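PDB 7BVW: AT5G66160 protein from Arabidopsis thaliana, which probably acts as a vacuolar sorting receptor and carries, in this chain, a zinc-binding RING-H2 domain that functions as an E3 ligase essential for post-Golgi trafficking. Local coordinates for residues K9-L14 with C57-L62; E29-C34 with H51-N56; R45-Q50 with T67-C72. All coordinates share one frame; numbering follows the deposited sequence.

Interaction 1: K9-L14 with C57-L62; sequences KLVHTL and CIDSWL. With ZN (zinc ion), chain C.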
ATOM      1  N   LYS A   9       4.610  -8.742  10.235  1.00 27.60           N
ATOM      2  CA  LYS A   9       4.161  -8.073  11.451  1.00 26.51           C
ATOM      3  C   LYS A   9       4.420  -6.573  11.391  1.00 28.91           C
ATOM      4  O   LYS A   9       3.681  -5.789  11.999  1.00 28.74           O
ATOM      5  CB  LYS A   9       4.849  -8.681  12.672  1.00 29.66           C
ATOM      6  N   LEU A  10       5.458  -6.156  10.663  1.00 29.10           N
ATOM      7  CA  LEU A  10       5.722  -4.735  10.478  1.00 28.56           C
ATOM      8  C   LEU A  10       4.803  -4.136   9.422  1.00 24.12           C
ATOM      9  O   LEU A  10       4.258  -3.043   9.611  1.00 21.62           O
ATOM     10  CB  LEU A  10       7.186  -4.520  10.096  1.00 31.84           C
ATOM     11  CG  LEU A  10       8.028  -3.739  11.105  1.00 33.41           C
ATOM     12  CD1 LEU A  10       8.094  -4.477  12.427  1.00 34.39           C
ATOM     13  CD2 LEU A  10       9.422  -3.495  10.556  1.00 36.61           C
ATOM     14  N   VAL A  11       4.621  -4.841   8.301  1.00 20.92           N
ATOM     15  CA  VAL A  11       3.772  -4.340   7.224  1.00 20.60           C
ATOM     16  C   VAL A  11       2.347  -4.123   7.710  1.00 21.26           C
ATOM     17  O   VAL A  11       1.665  -3.187   7.271  1.00 19.85           O
ATOM     18  CB  VAL A  11       3.816  -5.306   6.023  1.00 20.02           C
ATOM     19  CG1 VAL A  11       2.943  -4.796   4.881  1.00 19.68           C
ATOM     20  CG2 VAL A  11       5.246  -5.497   5.557  1.00 21.13           C
ATOM     21  N   HIS A  12       1.879  -4.961   8.636  1.00 23.38           N
ATOM     22  CA  HIS A  12       0.510  -4.898   9.127  1.00 22.82           C
ATOM     23  C   HIS A  12       0.255  -3.715  10.054  1.00 23.80           C
ATOM     24  O   HIS A  12      -0.898  -3.495  10.440  1.00 26.92           O
ATOM     25  CB  HIS A  12       0.156  -6.210   9.837  1.00 18.69           C
ATOM     26  CG  HIS A  12       0.168  -7.404   8.933  1.00 19.01           C
ATOM     27  ND1 HIS A  12       0.186  -8.700   9.405  1.00 20.35           N
ATOM     28  CD2 HIS A  12       0.168  -7.497   7.583  1.00 18.10           C
ATOM     29  CE1 HIS A  12       0.196  -9.538   8.384  1.00 19.96           C
ATOM     30  NE2 HIS A  12       0.185  -8.833   7.267  1.00 19.47           N
ATOM     31  N   THR A  13       1.285  -2.949  10.417  1.00 22.36           N
ATOM     32  CA  THR A  13       1.091  -1.740  11.206  1.00 20.27           C
ATOM     33  C   THR A  13       0.954  -0.489  10.347  1.00 21.90           C
ATOM     34  O   THR A  13       0.646   0.581  10.885  1.00 22.89           O
ATOM     35  CB  THR A  13       2.250  -1.545  12.192  1.00 21.06           C
ATOM     36  OG1 THR A  13       3.466  -1.320  11.465  1.00 20.12           O
ATOM     37  CG2 THR A  13       2.412  -2.769  13.082  1.00 20.07           C
ATOM     38  N   LEU A  14       1.181  -0.601   9.038  1.00 16.68           N
ATOM     39  CA  LEU A  14       1.020   0.533   8.145  1.00 16.39           C
ATOM     40  C   LEU A  14      -0.417   1.052   8.200  1.00 18.72           C
ATOM     41  O   LEU A  14      -1.355   0.283   8.436  1.00 20.69           O
ATOM     42  CB  LEU A  14       1.380   0.139   6.716  1.00 15.03           C
ATOM     43  CG  LEU A  14       2.867   0.144   6.357  1.00 26.11           C
ATOM     44  CD1 LEU A  14       3.089  -0.559   5.031  1.00 15.02           C
ATOM     45  CD2 LEU A  14       3.395   1.572   6.292  1.00 15.62           C
ATOM     46  N   CYS A  57      -3.135  -6.108  -1.817  1.00 14.97           N
ATOM     47  CA  CYS A  57      -2.163  -6.032  -2.904  1.00 12.66           C
ATOM     48  C   CYS A  57      -0.797  -5.587  -2.397  1.00 15.81           C
ATOM     49  O   CYS A  57       0.224  -6.215  -2.703  1.00 15.43           O
ATOM     50  CB  CYS A  57      -2.669  -5.088  -3.994  1.00 12.33           C
ATOM     51  SG  CYS A  57      -4.038  -5.757  -4.956  1.00 14.60           S
ATOM     52  N   ILE A  58      -0.753  -4.504  -1.616  1.00 13.08           N
ATOM     53  CA  ILE A  58       0.529  -3.984  -1.152  1.00 13.36           C
ATOM     54  C   ILE A  58       1.129  -4.889  -0.082  1.00 15.33           C
ATOM     55  O   ILE A  58       2.358  -5.019   0.008  1.00 15.45           O
ATOM     56  CB  ILE A  58       0.374  -2.530  -0.658  1.00 12.51           C
ATOM     57  CG1 ILE A  58       1.744  -1.906  -0.378  1.00 12.79           C
ATOM     58  CG2 ILE A  58      -0.522  -2.460   0.577  1.00 12.95           C
ATOM     59  CD1 ILE A  58       2.638  -1.848  -1.605  1.00 12.73           C
ATOM     60  N   ASP A  59       0.288  -5.533   0.735  1.00 18.32           N
ATOM     61  CA  ASP A  59       0.796  -6.491   1.712  1.00 19.69           C
ATOM     62  C   ASP A  59       1.530  -7.631   1.019  1.00 19.30           C
ATOM     63  O   ASP A  59       2.615  -8.041   1.445  1.00 20.05           O
ATOM     64  CB  ASP A  59      -0.349  -7.032   2.569  1.00 19.81           C
ATOM     65  CG  ASP A  59      -0.824  -6.034   3.606  1.00 22.71           C
ATOM     66  OD1 ASP A  59      -0.332  -4.885   3.602  1.00 20.86           O
ATOM     67  OD2 ASP A  59      -1.686  -6.404   4.432  1.00 24.17           O
ATOM     68  N   SER A  60       0.951  -8.144  -0.067  1.00 16.62           N
ATOM     69  CA  SER A  60       1.599  -9.204  -0.829  1.00 18.41           C
ATOM     70  C   SER A  60       2.924  -8.729  -1.406  1.00 17.03           C
ATOM     71  O   SER A  60       3.927  -9.452  -1.364  1.00 20.10           O
ATOM     72  CB  SER A  60       0.668  -9.683  -1.943  1.00 19.95           C
ATOM     73  OG  SER A  60       1.392 -10.368  -2.950  1.00 24.52           O
ATOM     74  N   TRP A  61       2.946  -7.511  -1.949  1.00 14.04           N
ATOM     75  CA  TRP A  61       4.157  -6.998  -2.582  1.00 13.76           C
ATOM     76  C   TRP A  61       5.281  -6.828  -1.568  1.00 15.95           C
ATOM     77  O   TRP A  61       6.426  -7.217  -1.822  1.00 15.20           O
ATOM     78  CB  TRP A  61       3.865  -5.670  -3.279  1.00 21.24           C
ATOM     79  CG  TRP A  61       5.102  -5.002  -3.796  1.00 20.91           C
ATOM     80  CD1 TRP A  61       5.770  -3.955  -3.229  1.00 20.58           C
ATOM     81  CD2 TRP A  61       5.830  -5.347  -4.980  1.00 20.20           C
ATOM     82  NE1 TRP A  61       6.865  -3.622  -3.989  1.00 21.56           N
ATOM     83  CE2 TRP A  61       6.923  -4.459  -5.071  1.00 21.92           C
ATOM     84  CE3 TRP A  61       5.662  -6.313  -5.974  1.00 20.50           C
ATOM     85  CZ2 TRP A  61       7.843  -4.512  -6.115  1.00 20.35           C
ATOM     86  CZ3 TRP A  61       6.576  -6.365  -7.009  1.00 20.19           C
ATOM     87  CH2 TRP A  61       7.655  -5.470  -7.071  1.00 20.13           C
ATOM     88  N   LEU A  62       4.972  -6.250  -0.409  1.00 14.71           N
ATOM     89  CA  LEU A  62       6.011  -5.912   0.557  1.00 17.27           C
ATOM     90  C   LEU A  62       6.522  -7.126   1.323  1.00 18.46           C
ATOM     91  O   LEU A  62       7.670  -7.119   1.781  1.00 20.03           O
ATOM     92  CB  LEU A  62       5.494  -4.855   1.537  1.00 18.69           C
ATOM     93  CG  LEU A  62       5.256  -3.451   0.973  1.00 17.25           C
ATOM     94  CD1 LEU A  62       4.827  -2.485   2.072  1.00 16.12           C
ATOM     95  CD2 LEU A  62       6.508  -2.948   0.270  1.00 18.45           C
TER
HETATM   96 ZN    ZN C 401      -5.055  -3.902  -5.992  1.00 18.25          ZN

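Interaction 2: E29-C34 with H51-N56; sequences ETCAIC and HAFHLN. With ZN (zinc ion), chain C; ZN (zinc ion), chain D; ZN (zinc ion), chain E.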
ATOM      1  N   GLU A  29      -8.010   6.687  -8.004  1.00 22.23           N
ATOM      2  CA  GLU A  29      -9.051   5.895  -8.646  1.00 23.87           C
ATOM      3  C   GLU A  29      -8.706   4.419  -8.789  1.00 20.33           C
ATOM      4  O   GLU A  29      -9.617   3.585  -8.792  1.00 18.55           O
ATOM      5  CB  GLU A  29      -9.356   6.461 -10.039  1.00 27.24           C
ATOM      6  CG  GLU A  29      -9.557   7.970 -10.074  1.00 28.55           C
ATOM      7  CD  GLU A  29     -10.848   8.398  -9.415  1.00 29.62           C
ATOM      8  OE1 GLU A  29     -11.791   7.580  -9.378  1.00 27.96           O
ATOM      9  OE2 GLU A  29     -10.922   9.548  -8.929  1.00 31.79           O
ATOM     10  N   THR A  30      -7.426   4.070  -8.905  1.00 16.26           N
ATOM     11  CA  THR A  30      -7.045   2.729  -9.321  1.00 19.03           C
ATOM     12  C   THR A  30      -5.846   2.240  -8.522  1.00 14.44           C
ATOM     13  O   THR A  30      -4.938   3.016  -8.211  1.00 15.79           O
ATOM     14  CB  THR A  30      -6.720   2.702 -10.823  1.00 21.45           C
ATOM     15  OG1 THR A  30      -7.797   3.302 -11.554  1.00 25.92           O
ATOM     16  CG2 THR A  30      -6.519   1.279 -11.317  1.00 20.66           C
ATOM     17  N   CYS A  31      -5.852   0.952  -8.193  1.00 15.85           N
ATOM     18  CA  CYS A  31      -4.701   0.307  -7.573  1.00 16.38           C
ATOM     19  C   CYS A  31      -3.690  -0.065  -8.653  1.00 19.96           C
ATOM     20  O   CYS A  31      -4.019  -0.797  -9.591  1.00 21.70           O
ATOM     21  CB  CYS A  31      -5.137  -0.932  -6.795  1.00 12.95           C
ATOM     22  SG  CYS A  31      -3.774  -1.860  -6.073  1.00 14.16           S
ATOM     23  N   ALA A  32      -2.458   0.433  -8.517  1.00 20.47           N
ATOM     24  CA  ALA A  32      -1.432   0.185  -9.526  1.00 18.59           C
ATOM     25  C   ALA A  32      -0.945  -1.258  -9.528  1.00 19.46           C
ATOM     26  O   ALA A  32      -0.351  -1.696 -10.519  1.00 17.28           O
ATOM     27  CB  ALA A  32      -0.247   1.128  -9.313  1.00 16.33           C
ATOM     28  N   ILE A  33      -1.183  -2.005  -8.450  1.00 20.92           N
ATOM     29  CA  ILE A  33      -0.656  -3.362  -8.350  1.00 20.31           C
ATOM     30  C   ILE A  33      -1.528  -4.348  -9.120  1.00 19.41           C
ATOM     31  O   ILE A  33      -1.018  -5.275  -9.760  1.00 21.16           O
ATOM     32  CB  ILE A  33      -0.511  -3.756  -6.868  1.00 16.55           C
ATOM     33  CG1 ILE A  33       0.544  -2.875  -6.191  1.00 15.35           C
ATOM     34  CG2 ILE A  33      -0.145  -5.223  -6.728  1.00 17.46           C
ATOM     35  CD1 ILE A  33       0.827  -3.249  -4.753  1.00 14.37           C
ATOM     36  N   CYS A  34      -2.849  -4.168  -9.083  1.00 18.85           N
ATOM     37  CA  CYS A  34      -3.768  -5.068  -9.766  1.00 16.73           C
ATOM     38  C   CYS A  34      -4.520  -4.413 -10.917  1.00 17.20           C
ATOM     39  O   CYS A  34      -5.212  -5.121 -11.659  1.00 17.67           O
ATOM     40  CB  CYS A  34      -4.781  -5.655  -8.771  1.00 17.91           C
ATOM     41  SG  CYS A  34      -5.960  -4.462  -8.108  1.00 19.09           S
ATOM     42  N   HIS A  51       1.579   7.074  -1.675  1.00 22.29           N
ATOM     43  CA  HIS A  51       0.858   6.237  -2.628  1.00 19.68           C
ATOM     44  C   HIS A  51       0.044   5.192  -1.878  1.00 19.48           C
ATOM     45  O   HIS A  51       0.536   4.573  -0.930  1.00 18.45           O
ATOM     46  CB  HIS A  51       1.814   5.547  -3.603  1.00 19.75           C
ATOM     47  CG  HIS A  51       2.560   6.493  -4.488  1.00 19.58           C
ATOM     48  ND1 HIS A  51       3.930   6.636  -4.437  1.00 19.65           N
ATOM     49  CD2 HIS A  51       2.130   7.349  -5.445  1.00 20.16           C
ATOM     50  CE1 HIS A  51       4.312   7.534  -5.327  1.00 22.53           C
ATOM     51  NE2 HIS A  51       3.238   7.983  -5.952  1.00 22.59           N
ATOM     52  N   ALA A  52      -1.199   4.999  -2.309  1.00 18.67           N
ATOM     53  CA  ALA A  52      -2.109   4.065  -1.669  1.00 18.12           C
ATOM     54  C   ALA A  52      -2.422   2.899  -2.599  1.00 15.77           C
ATOM     55  O   ALA A  52      -2.358   3.014  -3.825  1.00 16.62           O
ATOM     56  CB  ALA A  52      -3.405   4.762  -1.245  1.00 16.05           C
ATOM     57  N   PHE A  53      -2.760   1.765  -1.989  1.00 17.01           N
ATOM     58  CA  PHE A  53      -3.054   0.552  -2.735  1.00 14.80           C
ATOM     59  C   PHE A  53      -4.150  -0.218  -2.018  1.00 16.59           C
ATOM     60  O   PHE A  53      -4.488   0.072  -0.869  1.00 14.98           O
ATOM     61  CB  PHE A  53      -1.818  -0.346  -2.880  1.00 13.48           C
ATOM     62  CG  PHE A  53      -0.598   0.362  -3.396  1.00 15.12           C
ATOM     63  CD1 PHE A  53       0.258   1.022  -2.529  1.00 15.28           C
ATOM     64  CD2 PHE A  53      -0.294   0.348  -4.746  1.00 14.72           C
ATOM     65  CE1 PHE A  53       1.383   1.670  -3.003  1.00 16.61           C
ATOM     66  CE2 PHE A  53       0.830   0.993  -5.222  1.00 16.15           C
ATOM     67  CZ  PHE A  53       1.672   1.655  -4.349  1.00 15.61           C
ATOM     68  N   HIS A  54      -4.700  -1.212  -2.712  1.00 14.02           N
ATOM     69  CA  HIS A  54      -5.449  -2.261  -2.036  1.00 15.04           C
ATOM     70  C   HIS A  54      -4.593  -2.843  -0.919  1.00 13.62           C
ATOM     71  O   HIS A  54      -3.406  -3.118  -1.114  1.00 12.65           O
ATOM     72  CB  HIS A  54      -5.845  -3.362  -3.030  1.00 14.95           C
ATOM     73  CG  HIS A  54      -7.043  -3.032  -3.865  1.00 14.52           C
ATOM     74  ND1 HIS A  54      -7.119  -3.333  -5.208  1.00 15.03           N
ATOM     75  CD2 HIS A  54      -8.221  -2.449  -3.542  1.00 14.39           C
ATOM     76  CE1 HIS A  54      -8.288  -2.938  -5.679  1.00 16.59           C
ATOM     77  NE2 HIS A  54      -8.976  -2.398  -4.688  1.00 15.65           N
ATOM     78  N   LEU A  55      -5.197  -3.007   0.261  1.00 13.39           N
ATOM     79  CA  LEU A  55      -4.458  -3.532   1.406  1.00 13.56           C
ATOM     80  C   LEU A  55      -3.845  -4.892   1.089  1.00 15.59           C
ATOM     81  O   LEU A  55      -2.661  -5.129   1.355  1.00 16.12           O
ATOM     82  CB  LEU A  55      -5.376  -3.616   2.626  1.00 14.81           C
ATOM     83  CG  LEU A  55      -4.772  -4.141   3.933  1.00 15.05           C
ATOM     84  CD1 LEU A  55      -5.345  -3.366   5.104  1.00 14.94           C
ATOM     85  CD2 LEU A  55      -5.026  -5.639   4.117  1.00 15.33           C
ATOM     86  N   ASN A  56      -4.634  -5.796   0.503  1.00 15.52           N
ATOM     87  CA  ASN A  56      -4.125  -7.125   0.175  1.00 17.39           C
ATOM     88  C   ASN A  56      -3.037  -7.063  -0.890  1.00 16.50           C
ATOM     89  O   ASN A  56      -2.107  -7.877  -0.884  1.00 14.10           O
ATOM     90  CB  ASN A  56      -5.268  -8.026  -0.288  1.00 21.51           C
ATOM     91  CG  ASN A  56      -6.069  -8.584   0.865  1.00 29.30           C
ATOM     92  OD1 ASN A  56      -5.573  -8.689   1.985  1.00 32.38           O
ATOM     93  ND2 ASN A  56      -7.313  -8.959   0.593  1.00 31.62           N
TER
HETATM   94 ZN    ZN C 401      -5.055  -3.902  -5.992  1.00 18.25          ZN
HETATM   95 ZN    ZN D 402       5.458   5.541  -3.689  1.00 20.98          ZN
HETATM   96 ZN    ZN E 403     -13.424   8.647  -8.915  0.50 28.88          ZN
HETATM   97  O   HOH W   1      -2.293   2.762  -6.600  1.00 17.97           O

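Interaction 3: R45-Q50 with T67-C72; sequences RLLPCQ and TSCPVC. With ZN (zinc ion), chain D.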
ATOM      1  N   ARG A  45      -4.320   0.615   1.928  1.00 13.90           N
ATOM      2  CA  ARG A  45      -3.197   0.963   2.783  1.00 17.27           C
ATOM      3  C   ARG A  45      -2.433   2.127   2.173  1.00 17.98           C
ATOM      4  O   ARG A  45      -2.435   2.323   0.954  1.00 16.72           O
ATOM      5  CB  ARG A  45      -2.242  -0.218   2.989  1.00 19.24           C
ATOM      6  CG  ARG A  45      -2.570  -1.101   4.181  1.00 22.42           C
ATOM      7  CD  ARG A  45      -1.311  -1.769   4.716  1.00 21.46           C
ATOM      8  NE  ARG A  45      -1.567  -3.105   5.251  1.00 21.97           N
ATOM      9  CZ  ARG A  45      -2.089  -3.347   6.449  1.00 23.95           C
ATOM     10  NH1 ARG A  45      -2.428  -2.341   7.243  1.00 22.47           N
ATOM     11  NH2 ARG A  45      -2.283  -4.597   6.848  1.00 22.12           N
ATOM     12  N   LEU A  46      -1.776   2.896   3.035  1.00 17.30           N
ATOM     13  CA  LEU A  46      -1.002   4.057   2.625  1.00 16.11           C
ATOM     14  C   LEU A  46       0.465   3.847   2.969  1.00 16.80           C
ATOM     15  O   LEU A  46       0.794   3.435   4.086  1.00 15.85           O
ATOM     16  CB  LEU A  46      -1.519   5.329   3.301  1.00 17.18           C
ATOM     17  CG  LEU A  46      -0.820   6.613   2.864  1.00 20.60           C
ATOM     18  CD1 LEU A  46      -1.092   6.882   1.394  1.00 18.82           C
ATOM     19  CD2 LEU A  46      -1.254   7.790   3.728  1.00 21.52           C
ATOM     20  N   LEU A  47       1.337   4.129   2.008  1.00 16.46           N
ATOM     21  CA  LEU A  47       2.779   4.112   2.183  1.00 16.25           C
ATOM     22  C   LEU A  47       3.286   5.514   2.488  1.00 16.88           C
ATOM     23  O   LEU A  47       2.650   6.506   2.125  1.00 15.27           O
ATOM     24  CB  LEU A  47       3.460   3.567   0.922  1.00 18.28           C
ATOM     25  CG  LEU A  47       3.168   2.107   0.550  1.00 17.62           C
ATOM     26  CD1 LEU A  47       4.089   1.636  -0.571  1.00 13.84           C
ATOM     27  CD2 LEU A  47       3.292   1.196   1.768  1.00 19.65           C
ATOM     28  N   PRO A  48       4.437   5.638   3.156  1.00 19.17           N
ATOM     29  CA  PRO A  48       4.921   6.978   3.535  1.00 19.98           C
ATOM     30  C   PRO A  48       5.212   7.884   2.353  1.00 23.55           C
ATOM     31  O   PRO A  48       5.234   9.109   2.527  1.00 24.81           O
ATOM     32  CB  PRO A  48       6.194   6.678   4.338  1.00 17.80           C
ATOM     33  CG  PRO A  48       6.609   5.316   3.904  1.00 19.38           C
ATOM     34  CD  PRO A  48       5.332   4.575   3.641  1.00 19.20           C
ATOM     35  N   CYS A  49       5.428   7.330   1.162  1.00 16.98           N
ATOM     36  CA  CYS A  49       5.659   8.127  -0.035  1.00 20.20           C
ATOM     37  C   CYS A  49       4.380   8.724  -0.605  1.00 19.02           C
ATOM     38  O   CYS A  49       4.442   9.382  -1.652  1.00 18.70           O
ATOM     39  CB  CYS A  49       6.352   7.276  -1.098  1.00 19.23           C
ATOM     40  SG  CYS A  49       5.509   5.713  -1.413  1.00 21.30           S
ATOM     41  N   GLN A  50       3.237   8.496   0.054  1.00 20.87           N
ATOM     42  CA  GLN A  50       1.920   9.057  -0.264  1.00 24.69           C
ATOM     43  C   GLN A  50       1.208   8.321  -1.394  1.00 24.50           C
ATOM     44  O   GLN A  50       0.298   8.880  -2.014  1.00 25.66           O
ATOM     45  CB  GLN A  50       1.985  10.553  -0.600  1.00 28.54           C
ATOM     46  CG  GLN A  50       2.585  11.419   0.500  1.00 31.49           C
ATOM     47  CD  GLN A  50       1.867  11.255   1.821  1.00 31.04           C
ATOM     48  OE1 GLN A  50       0.752  11.743   2.002  1.00 30.33           O
ATOM     49  NE2 GLN A  50       2.502  10.557   2.755  1.00 31.46           N
ATOM     50  N   THR A  67      10.822  -4.473  -1.182  1.00 31.53           N
ATOM     51  CA  THR A  67      10.983  -3.676   0.029  1.00 29.42           C
ATOM     52  C   THR A  67      10.817  -2.189  -0.264  1.00 25.47           C
ATOM     53  O   THR A  67      11.335  -1.343   0.465  1.00 26.16           O
ATOM     54  CB  THR A  67      12.343  -3.943   0.671  1.00 36.22           C
ATOM     55  OG1 THR A  67      12.495  -3.129   1.842  1.00 40.08           O
ATOM     56  CG2 THR A  67      13.463  -3.623  -0.311  1.00 38.11           C
ATOM     57  N   SER A  68      10.102  -1.859  -1.335  1.00 23.60           N
ATOM     58  CA  SER A  68       9.927  -0.470  -1.728  1.00 23.49           C
ATOM     59  C   SER A  68       8.542  -0.300  -2.333  1.00 25.25           C
ATOM     60  O   SER A  68       7.845  -1.273  -2.628  1.00 26.54           O
ATOM     61  CB  SER A  68      11.011  -0.035  -2.718  1.00 24.90           C
ATOM     62  OG  SER A  68      10.846  -0.678  -3.971  1.00 26.93           O
ATOM     63  N   CYS A  69       8.153   0.955  -2.520  1.00 15.76           N
ATOM     64  CA  CYS A  69       6.882   1.247  -3.169  1.00 14.83           C
ATOM     65  C   CYS A  69       6.936   0.806  -4.630  1.00 14.54           C
ATOM     66  O   CYS A  69       7.863   1.179  -5.351  1.00 17.49           O
ATOM     67  CB  CYS A  69       6.579   2.741  -3.081  1.00 15.11           C
ATOM     68  SG  CYS A  69       5.165   3.260  -4.079  1.00 15.84           S
ATOM     69  N   PRO A  70       5.962   0.011  -5.101  1.00 15.71           N
ATOM     70  CA  PRO A  70       5.996  -0.443  -6.501  1.00 19.37           C
ATOM     71  C   PRO A  70       5.713   0.650  -7.524  1.00 25.43           C
ATOM     72  O   PRO A  70       5.780   0.373  -8.729  1.00 25.88           O
ATOM     73  CB  PRO A  70       4.906  -1.525  -6.536  1.00 20.78           C
ATOM     74  CG  PRO A  70       3.986  -1.168  -5.418  1.00 16.53           C
ATOM     75  CD  PRO A  70       4.849  -0.579  -4.345  1.00 16.82           C
ATOM     76  N   VAL A  71       5.411   1.879  -7.101  1.00 26.01           N
ATOM     77  CA  VAL A  71       5.136   2.965  -8.037  1.00 24.03           C
ATOM     78  C   VAL A  71       6.355   3.868  -8.160  1.00 21.64           C
ATOM     79  O   VAL A  71       6.860   4.097  -9.266  1.00 21.36           O
ATOM     80  CB  VAL A  71       3.899   3.771  -7.606  1.00 24.49           C
ATOM     81  CG1 VAL A  71       3.709   4.972  -8.523  1.00 24.44           C
ATOM     82  CG2 VAL A  71       2.664   2.883  -7.609  1.00 21.08           C
ATOM     83  N   CYS A  72       6.839   4.387  -7.032  1.00 20.07           N
ATOM     84  CA  CYS A  72       7.940   5.342  -7.031  1.00 18.73           C
ATOM     85  C   CYS A  72       9.241   4.760  -6.490  1.00 19.17           C
ATOM     86  O   CYS A  72      10.248   5.477  -6.447  1.00 19.13           O
ATOM     87  CB  CYS A  72       7.559   6.588  -6.223  1.00 21.04           C
ATOM     88  SG  CYS A  72       7.515   6.347  -4.435  1.00 20.19           S
TER
HETATM   89 ZN    ZN D 402       5.458   5.541  -3.689  1.00 20.98          ZN

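Interaction 1: K9-L14 with C57-L62
Val11 meets the helix of Cys57-Leu62 with both of its methyl groups, one turned to a carboxylate and the other to a leucine. CG1 stands anti to the backbone N (chi1 -180°), which puts Val11 CG1 3.5 Å from Asp59 OD1; the two side chains slide past each other in opposite directions. The other branch, Val11 CG2, lies 4.1 Å from Leu62 CB, about one turn further along the helix. Leu14 comes to the same leucine from another direction: the two side chains cross at about a right angle, with Leu14 CD1 3.9 Å from Leu62 CD1. Since Leu62 CD1 also touches Val11 CG1, that methyl is shared by Val11 and Leu14.

What brings Leu14 back beside Val11 is a type I beta turn, Val11 to Leu14, closed by Leu14 N to Val11 O at 3.2 Å. Within the turn, Thr13 OG1 bonds back to Leu10 O at 2.7 Å, in the carbonyl plane and on a lone pair; Thr13 N grips the same oxygen. At the margin, His12 CD2 lies 3.8 Å from Asp59 OD2, the ring and carboxylate planes 44° apart. This is no salt bridge, although a protonated imidazole would probably feel the negative charge. The firm partner of Asp59 is Arg45, whose NE makes a salt bridge to OD1.

Earlier in helix 55-65, Cys57 completes a zinc site. Helix 8-11 and its turn are thus laid against helix 55-65, with Arg45 of strand 43-46 touching His12 and Leu14 also resting on Leu47.

Interaction 2: E29-C34 with H51-N56
Ile33 and Phe53 cross at about a right angle, and Ile33 CG1 comes within 3.6 Å of Phe53 CD2, approaching the ring obliquely. Ile33 CD1 reaches the ring at CD2 and CG, while Ala32 CB sits at the ring edge, 4.2 Å from Phe53 CE2. An alanine in place of Ile33 would probably open a gap beside Phe53 and leave its ring less firmly held.

His54, which follows Phe53 in the strand, is turned to the zinc ion, which ND1 binds together with the sulfurs of Cys31 and Cys34. Cys34 SG lies in the plane of the imidazole at its edge, 3.3 Å from His54 ND1, whereas Cys31 CB approaches that ring obliquely. Cys31 SG, anti to its backbone N (chi1 176°), also accepts a fairly straight bond from His54 N at 3.5 Å (162°). The other ring nitrogen, His54 NE2, bonds to Glu42. A water links the backbones, accepting from Ala32 N at 3.0 Å and lying 2.8 Å from Ala52 O.

With Cys57 as fourth ligand, this is the first zinc site of a RING-H2 cross-brace. His51, only three residues before His54, serves the second site, as the interleaved ligand order of RING fingers requires.

Interaction 3: R45-Q50 with T67-C72
Cys69 SG is gripped from several directions: the zinc ion it shares with Cys49 lies 2.3 Å from Cys69 SG, and two backbone amides of its own loop point at it. Val71 N donates to Cys69 SG at 3.3 Å (160°), and Cys72 N reaches the same sulfur at 3.6 Å in a nearly straight line. These amides would probably offset some of the negative charge of the thiolate. Across the contact, Cys49 SG lies 3.6 Å from Cys69 CB, and Cys49 CB comes within 3.7 Å of Cys72 SG. Both Cys49 and Cys72 hold their sulfurs in the crowded position between backbone N and carbonyl carbon (chi1 52° for Cys49), while that of Cys69 is anti to its backbone N.

Cys69 to Cys72 is a CPxC zinc knuckle, and with Cys49 and His51 it completes the second site of the RING cross-brace. In RING E3 ligases the proline of this knuckle commonly lines the groove for the E2 enzyme, and Pro70, which packs on Trp61, is consistent with that role.

Beside the metal, Leu47 CD1 lies against the knuckle, 3.7 Å from Cys69 CB and farther from Pro70 CD. Cys49 itself sits in a type I beta turn from Leu47 to Gln50, closed by Gln50 N to Leu47 O at 2.9 Å. Gln50 NE2 bonds to Pro48 O at 3.1 Å, the donor well above the carbonyl plane, though the oxygen lies in the plane of the glutamine amide.

Overall arrangement
Each of the three contacts is partly buried, with two buried residues and one exposed among those that touch, but their chemistry differs. Only interaction 2 has a direct hydrogen bond between its segments; interaction 1, mainly aliphatic with a carboxylate at its side, attaches the N-terminal helix 8-11 to helix 55-65, and interaction 3 is joined by the metal and apolar contact. Interactions 2 and 3 are organised round two different zinc ions; His51 of interaction 2 ligates the metal of interaction 3, and Cys57 of interaction 1 that of interaction 2. Neighbouring strands 43-46 and 52-54 tie interactions 2 and 3 together through Arg45 N and Phe53 O. Arg45 also connects interaction 3 to interaction 1.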